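Side-chain contacts in hydrogenase expression/formation protein HypE (Desulfovibrio vulgaris subsp. vulgaris, PDB 2Z1U), which binds ATP and magnesium ions and probably acts in hydrogenase maturation, as a member of the HypE family of AIR synthase-related proteins: residues A[203-208]-A[216-221]; A[81-84]-A[88-91]. One frame throughout, in Å; residues are numbered along the deposited sequence.

Contact 1: residues A[203-208]-A[216-221]; sequences RVVEKL and HVLRDP. With MG (magnesium ion), chain C.
V205, on the helix, and L218, on the strand, meet end-on, and CG1 of V205 comes to 3.5 Å from CD1 of L218. This is the tight part of the contact. The valine presents CG1 because that methyl lies anti to its backbone N (chi1 172°); CG2 of V205 stands further off, 4.2 Å from the same CD1 of L218. The second branch of L218 makes a looser meeting: its CD2 lies 4.2 Å from CD1 of L208, one helical turn beyond V205, and these two leucines cross at a slant. Both branches of L218 are therefore used, one for each helix residue, and with 106 Å² buried in all the packing is modest and wholly apolar. The helix has a different character away from this seam, where R203, V204, E206 and K207 are exposed or partly so. Two residues beyond L218, D220 takes no part in the apolar packing; its OD1 binds magnesium at 1.9 Å, and its backbone O accepts a 2.7 Å hydrogen bond from a water that also ligates the metal. Helix 202-212 thus lies against edge strand 217-219, which pairs antiparallel with 275-278; helix 280-291 covers L208 through A286 and V289, while helix 225-237 packs on V217 and R219.

Contact 2: residues A[81-84]-A[88-91]; sequences DVSM and RPRY. With MG (magnesium ion), chain C; ATP (adenosine-5'-triphosphate), chain D.
V82 and P89 lie alongside each other, their side chains running opposite ways, with CG1 of V82 3.8 Å from CG of P89. The same proline carbon receives the second neighbour: OG of S83 sits 3.4 Å from CG of P89 and 3.6 Å from its CD, a van der Waals approach to the ring. V82 CG1 is turned toward the ring by its position anti to the backbone N (chi1 170°). Within 88-91, the side chain of P89 alone meets residues 81-84.

Around this first shell stand the groups that position it. The hydroxyl of S83 is hydrogen-bonded within its own helix to the backbone O of V79, which fixes the rotation that lays OG beside the proline. N202 touches both S83 and P89, and R88 pairs through its backbone with E150. The side chain of D81 leaves its backbone away from the strand; its OD2 binds magnesium at 2.2 Å. O2B of ATP binds the same ion at 2.0 Å, and a water, D220 and D41 of the second subunit are further ligands. OD1 of D81 lies 3.0 Å from O1B of ATP and near the carboxylate of D56, a cluster of negative groups that the bound magnesium probably offsets in part. On the strand, Y91 CE2 lies 4.2 Å above the centre of the R90 guanidinium, whose NH1 is salt-bridged to E150; R90 and Y91 both face I148 in a classic beta bulge. The last turn of helix 70-83 packs against strand 87-99, which runs between strands 141-151 and 124-133, while S54 of strand 50-58 touches D81 and V82.

How the contacts relate
Contact 2 comes first along the chain, in the AIR synthase-related N-terminal range, and contact 1 follows in the C-terminal range; their centres are 10 Å apart. They belong to different sheets, the sheet holding 87-99 and the sheet edged by 217-219, yet they meet directly. A salt bridge joins E206 OE1 to R88 NE at 3.0 Å, and V205 CG1 packs 3.2 Å from the backbone O of S83. The ATP-bound magnesium shared by the two contacts therefore draws on both halves of one chain and on the second subunit.

Contact 1: residues A[203-208]-A[216-221]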
loop_
_atom_site.group_PDB
_atom_site.type_symbol
_atom_site.label_atom_id
_atom_site.label_comp_id
_atom_site.label_asym_id
_atom_site.label_seq_id
_atom_site.Cartn_x
_atom_site.Cartn_y
_atom_site.Cartn_z
ATOM N N ARG A 203 -10.334 5.739 -18.417
ATOM C CA ARG A 203 -11.292 5.703 -19.527
ATOM C C ARG A 203 -10.626 6.055 -20.879
ATOM O O ARG A 203 -10.877 5.384 -21.878
ATOM C CB ARG A 203 -12.509 6.583 -19.227
ATOM C CG ARG A 203 -13.328 6.045 -18.016
ATOM C CD ARG A 203 -14.451 6.971 -17.595
ATOM N NE ARG A 203 -14.949 6.578 -16.265
ATOM C CZ ARG A 203 -15.990 5.777 -16.036
ATOM N NH1 ARG A 203 -16.709 5.282 -17.041
ATOM N NH2 ARG A 203 -16.341 5.486 -14.786
ATOM N N VAL A 204 -9.782 7.087 -20.911
ATOM C CA VAL A 204 -9.007 7.380 -22.142
ATOM C C VAL A 204 -8.116 6.191 -22.528
ATOM O O VAL A 204 -8.044 5.841 -23.699
ATOM C CB VAL A 204 -8.106 8.662 -22.040
ATOM C CG1 VAL A 204 -7.799 9.228 -23.458
ATOM C CG2 VAL A 204 -8.807 9.722 -21.273
ATOM N N VAL A 205 -7.427 5.598 -21.544
ATOM C CA VAL A 205 -6.542 4.444 -21.790
ATOM C C VAL A 205 -7.306 3.238 -22.339
ATOM O O VAL A 205 -6.860 2.607 -23.290
ATOM C CB VAL A 205 -5.715 4.026 -20.538
ATOM C CG1 VAL A 205 -4.957 2.718 -20.786
ATOM C CG2 VAL A 205 -4.711 5.116 -20.158
ATOM N N GLU A 206 -8.452 2.912 -21.733
ATOM C CA GLU A 206 -9.266 1.811 -22.232
ATOM C C GLU A 206 -9.598 1.998 -23.730
ATOM O O GLU A 206 -9.404 1.072 -24.535
ATOM C CB GLU A 206 -10.528 1.605 -21.363
ATOM C CG GLU A 206 -11.470 0.506 -21.906
ATOM C CD GLU A 206 -12.382 -0.097 -20.857
ATOM O OE1 GLU A 206 -11.981 -0.168 -19.678
ATOM O OE2 GLU A 206 -13.498 -0.538 -21.215
ATOM N N LYS A 207 -10.052 3.195 -24.111
ATOM C CA LYS A 207 -10.398 3.459 -25.511
ATOM C C LYS A 207 -9.169 3.413 -26.416
ATOM O O LYS A 207 -9.255 2.922 -27.537
ATOM C CB LYS A 207 -11.142 4.783 -25.696
ATOM C CG LYS A 207 -11.774 4.895 -27.079
ATOM C CD LYS A 207 -12.537 6.187 -27.285
ATOM C CE LYS A 207 -13.399 6.082 -28.542
ATOM N NZ LYS A 207 -14.190 7.316 -28.757
ATOM N N LEU A 208 -8.028 3.906 -25.927
ATOM C CA LEU A 208 -6.782 3.834 -26.685
ATOM C C LEU A 208 -6.420 2.390 -27.002
ATOM O O LEU A 208 -6.142 2.045 -28.147
ATOM C CB LEU A 208 -5.631 4.465 -25.901
ATOM C CG LEU A 208 -5.498 5.988 -25.876
ATOM C CD1 LEU A 208 -4.319 6.373 -24.979
ATOM C CD2 LEU A 208 -5.335 6.583 -27.291
ATOM N N HIS A 216 2.369 1.097 -27.779
ATOM C CA HIS A 216 3.666 0.613 -27.308
ATOM C C HIS A 216 3.981 0.988 -25.866
ATOM O O HIS A 216 4.366 0.123 -25.091
ATOM C CB HIS A 216 4.805 1.049 -28.234
ATOM C CG HIS A 216 4.780 0.387 -29.576
ATOM N ND1 HIS A 216 5.615 0.771 -30.603
ATOM C CD2 HIS A 216 4.027 -0.628 -30.062
ATOM C CE1 HIS A 216 5.376 0.020 -31.664
ATOM N NE2 HIS A 216 4.419 -0.836 -31.362
ATOM N N VAL A 217 3.852 2.278 -25.529
ATOM C CA VAL A 217 4.178 2.789 -24.182
ATOM C C VAL A 217 3.142 3.778 -23.656
ATOM O O VAL A 217 2.675 4.657 -24.383
ATOM C CB VAL A 217 5.564 3.504 -24.102
ATOM C CG1 VAL A 217 6.052 3.571 -22.633
ATOM C CG2 VAL A 217 6.600 2.813 -24.972
ATOM N N LEU A 218 2.797 3.619 -22.382
ATOM C CA LEU A 218 2.037 4.616 -21.641
ATOM C C LEU A 218 2.809 4.899 -20.364
ATOM O O LEU A 218 3.313 3.971 -19.724
ATOM C CB LEU A 218 0.626 4.095 -21.282
ATOM C CG LEU A 218 -0.365 3.724 -22.394
ATOM C CD1 LEU A 218 -1.573 2.938 -21.825
ATOM C CD2 LEU A 218 -0.839 4.946 -23.190
ATOM N N ARG A 219 2.929 6.171 -20.003
ATOM C CA ARG A 219 3.511 6.530 -18.702
ATOM C C ARG A 219 2.976 7.889 -18.262
ATOM O O ARG A 219 2.730 8.765 -19.097
ATOM C CB ARG A 219 5.058 6.528 -18.736
ATOM C CG ARG A 219 5.692 6.730 -17.348
ATOM C CD ARG A 219 7.002 6.022 -17.214
ATOM N NE ARG A 219 6.883 4.563 -17.324
ATOM C CZ ARG A 219 7.931 3.755 -17.494
ATOM N NH1 ARG A 219 9.158 4.267 -17.543
ATOM N NH2 ARG A 219 7.768 2.440 -17.595
ATOM N N ASP A 220 2.849 8.077 -16.950
ATOM C CA ASP A 220 2.373 9.343 -16.407
ATOM C C ASP A 220 3.571 10.167 -15.918
ATOM O O ASP A 220 4.345 9.710 -15.077
ATOM C CB ASP A 220 1.357 9.089 -15.279
ATOM C CG ASP A 220 1.885 8.165 -14.240
ATOM O OD1 ASP A 220 2.726 7.290 -14.557
ATOM O OD2 ASP A 220 1.498 8.320 -13.079
ATOM N N PRO A 221 3.774 11.369 -16.500
ATOM C CA PRO A 221 4.932 12.194 -16.081
ATOM C C PRO A 221 4.718 12.873 -14.732
ATOM O O PRO A 221 4.379 14.070 -14.670
ATOM C CB PRO A 221 5.073 13.219 -17.214
ATOM C CG PRO A 221 3.649 13.358 -17.766
ATOM C CD PRO A 221 2.974 12.009 -17.562
HETATM MG MG MG C . 3.598 6.344 -13.176
HETATM O O HOH W 1 5.621 7.744 -13.643
#

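Contact 2: residues A[81-84]-A[88-91]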
loop_
_atom_site.group_PDB
_atom_site.type_symbol
_atom_site.label_atom_id
_atom_site.label_comp_id
_atom_site.label_asym_id
_atom_site.label_seq_id
_atom_site.Cartn_x
_atom_site.Cartn_y
_atom_site.Cartn_z
ATOM N N ASP A 81 -1.598 4.732 -12.661
ATOM C CA ASP A 81 -0.464 3.818 -12.779
ATOM C C ASP A 81 -0.872 2.416 -13.270
ATOM O O ASP A 81 -0.217 1.836 -14.129
ATOM C CB ASP A 81 0.322 3.730 -11.456
ATOM C CG ASP A 81 1.656 4.466 -11.526
ATOM O OD1 ASP A 81 2.404 4.536 -10.523
ATOM O OD2 ASP A 81 1.984 4.950 -12.620
ATOM N N VAL A 82 -1.938 1.872 -12.691
ATOM C CA VAL A 82 -2.499 0.603 -13.171
ATOM C C VAL A 82 -2.852 0.687 -14.667
ATOM O O VAL A 82 -2.536 -0.233 -15.436
ATOM C CB VAL A 82 -3.718 0.174 -12.342
ATOM C CG1 VAL A 82 -4.440 -1.023 -13.010
ATOM C CG2 VAL A 82 -3.295 -0.175 -10.893
ATOM N N SER A 83 -3.489 1.790 -15.069
ATOM C CA SER A 83 -3.851 2.045 -16.479
ATOM C C SER A 83 -2.670 2.049 -17.445
ATOM O O SER A 83 -2.818 1.647 -18.609
ATOM C CB SER A 83 -4.644 3.357 -16.636
ATOM O OG SER A 83 -5.883 3.313 -15.912
ATOM N N MET A 84 -1.505 2.504 -16.972
ATOM C CA MET A 84 -0.302 2.582 -17.832
ATOM C C MET A 84 0.140 1.233 -18.399
ATOM O O MET A 84 0.815 1.191 -19.416
ATOM C CB MET A 84 0.866 3.257 -17.096
ATOM C CG MET A 84 0.610 4.681 -16.597
ATOM S SD MET A 84 0.105 5.875 -17.866
ATOM C CE MET A 84 -1.691 5.699 -17.903
ATOM N N ARG A 88 -7.471 -2.342 -17.015
ATOM C CA ARG A 88 -8.671 -1.735 -16.474
ATOM C C ARG A 88 -8.572 -1.833 -14.941
ATOM O O ARG A 88 -8.697 -2.918 -14.393
ATOM C CB ARG A 88 -9.906 -2.507 -16.996
ATOM C CG ARG A 88 -11.237 -2.040 -16.464
ATOM C CD ARG A 88 -12.354 -2.958 -16.967
ATOM N NE ARG A 88 -12.513 -2.815 -18.414
ATOM C CZ ARG A 88 -12.944 -3.776 -19.222
ATOM N NH1 ARG A 88 -13.272 -4.967 -18.731
ATOM N NH2 ARG A 88 -13.067 -3.542 -20.523
ATOM N N PRO A 89 -8.327 -0.699 -14.245
ATOM C CA PRO A 89 -8.298 -0.738 -12.779
ATOM C C PRO A 89 -9.676 -1.085 -12.235
ATOM O O PRO A 89 -10.682 -0.632 -12.785
ATOM C CB PRO A 89 -7.919 0.698 -12.381
ATOM C CG PRO A 89 -7.368 1.324 -13.632
ATOM C CD PRO A 89 -8.060 0.659 -14.769
ATOM N N ARG A 90 -9.706 -1.904 -11.186
ATOM C CA ARG A 90 -10.949 -2.381 -10.623
ATOM C C ARG A 90 -11.043 -2.048 -9.146
ATOM O O ARG A 90 -12.100 -1.584 -8.671
ATOM C CB ARG A 90 -11.075 -3.901 -10.804
ATOM C CG ARG A 90 -11.134 -4.367 -12.264
ATOM C CD ARG A 90 -12.445 -3.974 -12.944
ATOM N NE ARG A 90 -13.618 -4.269 -12.124
ATOM C CZ ARG A 90 -14.146 -5.485 -11.971
ATOM N NH1 ARG A 90 -13.589 -6.536 -12.562
ATOM N NH2 ARG A 90 -15.228 -5.660 -11.210
ATOM N N TYR A 91 -9.951 -2.307 -8.420
ATOM C CA TYR A 91 -9.978 -2.322 -6.947
ATOM C C TYR A 91 -8.760 -1.680 -6.342
ATOM O O TYR A 91 -7.644 -1.933 -6.778
ATOM C CB TYR A 91 -10.099 -3.759 -6.412
ATOM C CG TYR A 91 -11.335 -4.492 -6.905
ATOM C CD1 TYR A 91 -12.614 -4.008 -6.613
ATOM C CD2 TYR A 91 -11.226 -5.656 -7.667
ATOM C CE1 TYR A 91 -13.757 -4.663 -7.049
ATOM C CE2 TYR A 91 -12.362 -6.323 -8.109
ATOM C CZ TYR A 91 -13.625 -5.823 -7.795
ATOM O OH TYR A 91 -14.754 -6.476 -8.243
HETATM MG MG MG C . 3.598 6.344 -13.176
HETATM P PG ATP D . 5.814 8.400 -8.989
HETATM O O1G ATP D . 5.954 7.633 -7.660
HETATM O O2G ATP D . 6.872 9.449 -9.140
HETATM O O3G ATP D . 4.407 8.902 -9.281
HETATM P PB ATP D . 5.700 5.935 -10.536
HETATM O O1B ATP D . 4.918 5.469 -9.290
HETATM O O2B ATP D . 5.064 5.742 -11.879
HETATM O O3B ATP D . 6.159 7.441 -10.239
HETATM P PA ATP D . 8.163 5.077 -9.392
HETATM O O1A ATP D . 9.200 6.146 -9.729
HETATM O O2A ATP D . 7.575 5.253 -8.020
HETATM O O3A ATP D . 7.046 5.055 -10.589
HETATM O "O5'" ATP D . 8.727 3.625 -9.600
HETATM C "C5'" ATP D . 9.616 3.295 -10.677
HETATM C "C4'" ATP D . 9.800 1.793 -10.648
HETATM O "O4'" ATP D . 10.544 1.488 -9.451
HETATM C "C3'" ATP D . 8.485 1.039 -10.551
HETATM O "O3'" ATP D . 8.594 -0.158 -11.347
HETATM C "C2'" ATP D . 8.364 0.649 -9.074
HETATM O "O2'" ATP D . 7.681 -0.601 -8.949
HETATM C "C1'" ATP D . 9.835 0.539 -8.628
HETATM N N9 ATP D . 10.056 0.919 -7.207
HETATM C C8 ATP D . 10.074 2.153 -6.683
HETATM N N7 ATP D . 10.324 2.100 -5.354
HETATM C C5 ATP D . 10.422 0.794 -5.042
HETATM C C6 ATP D . 10.667 0.015 -3.805
HETATM N N6 ATP D . 10.818 0.664 -2.629
HETATM N N1 ATP D . 10.715 -1.308 -3.907
HETATM C C2 ATP D . 10.553 -1.986 -5.060
HETATM N N3 ATP D . 10.339 -1.327 -6.224
HETATM C C4 ATP D . 10.271 0.028 -6.251
HETATM O O HOH W 1 5.621 7.744 -13.643
#